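Local coordinates for GTPase-activating protein skywalker (Drosophila melanogaster, PDB 6R82) that as a whole protein activates the GTPase Rab35 to regulate synaptic vesicle protein turnover, and is seen here as its TLDc domain, at residues Met129-Ser133 with Lys134-Ile138; Pro167-Ser171 with Gly172-Ile176. All blocks are in the same frame, centred on the assembly; numbering follows the deposited sequence.

Interaction 1 (Met129-Ser133 with Lys134-Ile138)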
loop_
_atom_site.group_PDB
_atom_site.type_symbol
_atom_site.label_atom_id
_atom_site.label_comp_id
_atom_site.label_asym_id
_atom_site.label_seq_id
_atom_site.Cartn_x
_atom_site.Cartn_y
_atom_site.Cartn_z
ATOM N N MET A 129 -2.098 -8.145 3.388
ATOM C CA MET A 129 -2.390 -7.851 1.991
ATOM C C MET A 129 -3.319 -8.922 1.431
ATOM O O MET A 129 -3.200 -10.095 1.785
ATOM C CB MET A 129 -1.102 -7.812 1.124
ATOM C CG MET A 129 0.029 -6.887 1.638
ATOM S SD MET A 129 1.651 -7.260 0.883
ATOM C CE MET A 129 1.341 -6.792 -0.819
ATOM N N ALA A 130 -4.220 -8.515 0.536
ATOM C CA ALA A 130 -5.069 -9.446 -0.207
ATOM C C ALA A 130 -5.454 -8.798 -1.532
ATOM O O ALA A 130 -5.587 -7.577 -1.609
ATOM C CB ALA A 130 -6.321 -9.835 0.590
ATOM N N ALA A 131 -5.605 -9.607 -2.581
ATOM C CA ALA A 131 -5.884 -9.045 -3.901
ATOM C C ALA A 131 -6.460 -10.112 -4.820
ATOM O O ALA A 131 -6.050 -11.273 -4.774
ATOM C CB ALA A 131 -4.614 -8.452 -4.534
ATOM N N ASP A 132 -7.387 -9.701 -5.678
ATOM C CA ASP A 132 -7.912 -10.602 -6.703
ATOM C C ASP A 132 -8.327 -9.760 -7.904
ATOM O O ASP A 132 -7.858 -8.631 -8.073
ATOM C CB ASP A 132 -9.047 -11.476 -6.133
ATOM C CG ASP A 132 -10.250 -10.668 -5.633
ATOM O OD1 ASP A 132 -10.444 -9.498 -6.046
ATOM O OD2 ASP A 132 -11.027 -11.235 -4.827
ATOM N N SER A 133 -9.223 -10.295 -8.742
ATOM C CA SER A 133 -9.603 -9.565 -9.947
ATOM C C SER A 133 -10.609 -8.457 -9.673
ATOM O O SER A 133 -10.833 -7.608 -10.546
ATOM C CB SER A 133 -10.170 -10.524 -10.995
ATOM O OG SER A 133 -11.468 -10.969 -10.621
ATOM N N LYS A 134 -11.224 -8.444 -8.493
ATOM C CA LYS A 134 -12.228 -7.440 -8.166
ATOM C C LYS A 134 -11.713 -6.347 -7.240
ATOM O O LYS A 134 -12.285 -5.248 -7.232
ATOM C CB LYS A 134 -13.450 -8.099 -7.502
ATOM C CG LYS A 134 -14.150 -9.185 -8.346
ATOM C CD LYS A 134 -14.498 -8.689 -9.726
ATOM C CE LYS A 134 -15.905 -8.094 -9.751
ATOM N NZ LYS A 134 -16.161 -7.365 -11.033
ATOM N N MET A 135 -10.678 -6.618 -6.447
ATOM C CA MET A 135 -10.263 -5.651 -5.438
ATOM C C MET A 135 -8.827 -5.897 -5.003
ATOM O O MET A 135 -8.280 -6.998 -5.131
ATOM C CB MET A 135 -11.171 -5.699 -4.205
ATOM C CG MET A 135 -11.141 -7.034 -3.492
ATOM S SD MET A 135 -9.799 -7.205 -2.284
ATOM C CE MET A 135 -9.401 -8.955 -2.433
ATOM N N ILE A 136 -8.247 -4.849 -4.435
ATOM C CA ILE A 136 -6.981 -4.908 -3.729
ATOM C C ILE A 136 -7.217 -4.287 -2.360
ATOM O O ILE A 136 -7.893 -3.259 -2.253
ATOM C CB ILE A 136 -5.875 -4.183 -4.524
ATOM C CG1 ILE A 136 -4.497 -4.606 -4.055
ATOM C CG2 ILE A 136 -6.029 -2.663 -4.482
ATOM C CD1 ILE A 136 -3.541 -4.812 -5.207
ATOM N N THR A 137 -6.726 -4.939 -1.305
ATOM C CA THR A 137 -6.975 -4.449 0.044
ATOM C C THR A 137 -5.726 -4.626 0.897
ATOM O O THR A 137 -4.902 -5.510 0.647
ATOM C CB THR A 137 -8.187 -5.158 0.698
ATOM O OG1 THR A 137 -8.483 -4.570 1.975
ATOM C CG2 THR A 137 -7.914 -6.622 0.900
ATOM N N ILE A 138 -5.590 -3.764 1.909
ATOM C CA ILE A 138 -4.459 -3.791 2.836
ATOM C C ILE A 138 -4.981 -3.536 4.243
ATOM O O ILE A 138 -5.686 -2.550 4.474
ATOM C CB ILE A 138 -3.393 -2.735 2.477
ATOM C CG1 ILE A 138 -2.881 -2.935 1.047
ATOM C CG2 ILE A 138 -2.254 -2.747 3.505
ATOM C CD1 ILE A 138 -2.134 -1.748 0.514
#

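Interaction 2 (Pro167-Ser171 with Gly172-Ile176)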
loop_
_atom_site.group_PDB
_atom_site.type_symbol
_atom_site.label_atom_id
_atom_site.label_comp_id
_atom_site.label_asym_id
_atom_site.label_seq_id
_atom_site.Cartn_x
_atom_site.Cartn_y
_atom_site.Cartn_z
ATOM N N PRO A 167 -9.990 5.442 10.166
ATOM C CA PRO A 167 -10.131 5.755 8.740
ATOM C C PRO A 167 -9.124 6.817 8.320
ATOM O O PRO A 167 -9.002 7.866 8.950
ATOM C CB PRO A 167 -11.576 6.252 8.637
ATOM C CG PRO A 167 -12.290 5.461 9.697
ATOM C CD PRO A 167 -11.297 5.310 10.836
ATOM N N LEU A 168 -8.366 6.519 7.267
ATOM C CA LEU A 168 -7.260 7.379 6.857
ATOM C C LEU A 168 -7.721 8.633 6.125
ATOM O O LEU A 168 -6.888 9.483 5.787
ATOM C CB LEU A 168 -6.270 6.581 6.002
ATOM C CG LEU A 168 -5.981 5.172 6.535
ATOM C CD1 LEU A 168 -5.321 4.310 5.476
ATOM C CD2 LEU A 168 -5.112 5.239 7.776
ATOM N N CYS A 169 -9.014 8.766 5.869
ATOM C CA CYS A 169 -9.642 10.041 5.564
ATOM C C CYS A 169 -10.944 10.101 6.355
ATOM O O CYS A 169 -11.492 9.058 6.726
ATOM C CB CYS A 169 -9.895 10.226 4.061
ATOM S SG CYS A 169 -10.755 8.878 3.237
ATOM N N PRO A 170 -11.440 11.313 6.656
ATOM C CA PRO A 170 -12.607 11.412 7.565
ATOM C C PRO A 170 -13.833 10.650 7.078
ATOM O O PRO A 170 -14.380 9.822 7.823
ATOM C CB PRO A 170 -12.844 12.928 7.638
ATOM C CG PRO A 170 -11.485 13.530 7.347
ATOM C CD PRO A 170 -10.925 12.641 6.278
ATOM N N SER A 171 -14.289 10.913 5.852
ATOM C CA SER A 171 -15.281 10.055 5.222
ATOM C C SER A 171 -14.702 8.657 5.016
ATOM O O SER A 171 -13.505 8.487 4.770
ATOM C CB SER A 171 -15.724 10.651 3.885
ATOM O OG SER A 171 -16.038 9.636 2.946
ATOM N N GLY A 172 -15.560 7.642 5.126
ATOM C CA GLY A 172 -15.067 6.278 4.983
ATOM C C GLY A 172 -14.724 5.847 3.569
ATOM O O GLY A 172 -14.191 4.747 3.391
ATOM N N ASP A 173 -15.024 6.675 2.569
ATOM C CA ASP A 173 -14.837 6.371 1.159
ATOM C C ASP A 173 -13.959 7.434 0.517
ATOM O O ASP A 173 -13.677 8.481 1.107
ATOM C CB ASP A 173 -16.175 6.327 0.408
ATOM C CG ASP A 173 -17.260 5.611 1.177
ATOM O OD1 ASP A 173 -16.961 4.574 1.814
ATOM O OD2 ASP A 173 -18.413 6.091 1.146
ATOM N N PHE A 174 -13.560 7.172 -0.724
ATOM C CA PHE A 174 -12.774 8.139 -1.472
ATOM C C PHE A 174 -12.806 7.771 -2.943
ATOM O O PHE A 174 -13.098 6.631 -3.316
ATOM C CB PHE A 174 -11.322 8.215 -0.964
ATOM C CG PHE A 174 -10.594 6.888 -0.951
ATOM C CD1 PHE A 174 -9.857 6.469 -2.051
ATOM C CD2 PHE A 174 -10.639 6.068 0.170
ATOM C CE1 PHE A 174 -9.191 5.250 -2.032
ATOM C CE2 PHE A 174 -9.980 4.858 0.192
ATOM C CZ PHE A 174 -9.257 4.444 -0.910
ATOM N N GLU A 175 -12.519 8.764 -3.772
ATOM C CA GLU A 175 -12.227 8.558 -5.177
ATOM C C GLU A 175 -10.752 8.848 -5.403
ATOM O O GLU A 175 -10.203 9.795 -4.829
ATOM C CB GLU A 175 -13.077 9.453 -6.073
ATOM C CG GLU A 175 -13.217 8.920 -7.483
ATOM C CD GLU A 175 -13.715 9.964 -8.452
ATOM O OE1 GLU A 175 -13.962 11.105 -8.013
ATOM O OE2 GLU A 175 -13.861 9.645 -9.651
ATOM N N ILE A 176 -10.118 8.031 -6.235
ATOM C CA ILE A 176 -8.679 8.102 -6.455
ATOM C C ILE A 176 -8.404 9.109 -7.561
ATOM O O ILE A 176 -8.857 8.936 -8.697
ATOM C CB ILE A 176 -8.107 6.721 -6.806
ATOM C CG1 ILE A 176 -8.228 5.799 -5.591
ATOM C CG2 ILE A 176 -6.650 6.840 -7.269
ATOM C CD1 ILE A 176 -8.989 4.520 -5.865
#

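Interaction 1 (Met129-Ser133 with Lys134-Ile138)
A130 and T137 pair through two backbone hydrogen bonds, A130 N to T137 O at 3.1 Å and T137 N to A130 O at 2.9 Å. A third rung lies at the turn, where D132 N reaches M135 O at 2.9 Å. The side chain of D132 adds two further bonds. With CG held between the backbone N and carbonyl carbon (chi1 61°), D132 OD1 folds over the bend and accepts from K134 N at 2.8 Å, above the carboxylate plane, and from M135 N at 2.9 Å, nearly in line with its C-O bond. The bond to K134 makes an Asx turn, here at the tip of a tight antiparallel hairpin within the TLDc sheet, strands 129-131 and 135-138 running at 175°. Side-chain packing differs between the two faces. On one, A130 CB meets T137 CG2 at 3.6 Å, while the bent chain of M135 crosses the D132 side chain at about a right angle and brings its methyl CE into van der Waals contact with D132 OD2 at 3.7 Å. On the other, A131 CB makes an apolar contact with I136 CD1 at 3.9 Å; W77 from a loop and Y48 of helix 44-51 pack against both residues. K134 NZ leads away to a salt bridge with E150.

Interaction 2 (Pro167-Ser171 with Gly172-Ile176)
S171 reaches forward with its hydroxyl to the amide of D173, with D173 N 3.2 Å from S171 OG and the bond close to straight at 168°. A serine oxygen accepting from the amide two residues on is an ST turn, and it occupies the bend between the incoming loop and strand 173-185. G172 sits at the middle of that bend. Its backbone curls the chain beneath the S171 hydroxyl, and it is tied by a backbone hydrogen bond to T157, just beyond the end of strand 154-156, as F174 farther along is to G155. These bonds place the start of strand 173-185 alongside strand 154-156 in the antiparallel sheet of the TLDc domain. C169 contributes on the inner side. Its sulfur, set between backbone N and carbonyl carbon (chi1 51°), lies 3.6 Å from D173 O, with C169 SG also approaching F174 CD2 at 4.2 Å. This is a sulfur-aromatic contact of oblique geometry: C169 SG stands 5.3 Å from the centroid of the F174 ring and 64° off its normal. I176 CG1 meets the edge of the same ring in plane, and F69 packs against F174 edge-to-face.

Overall arrangement
Each contact is local, within its own continuous run of chain: interaction 1 is a hairpin, interaction 2 a bend leading into a strand. Both feed the same antiparallel sheet of the TLDc domain, though they share no strand. Their centres lie about 17 Å apart and their nearest atoms about 7 Å, so they do not touch. Each is partly buried, mixing an exposed bend with a buried flank. Interaction 1 joins two neighbouring strands and is held by three backbone bonds, with a carboxylate gripping two amides; interaction 2 brings a loop into a single strand, using one serine hydroxyl and a thiol beside an aromatic ring. Strand 146-149 links them: M148 packs on I136 in the first and on I176 in the second.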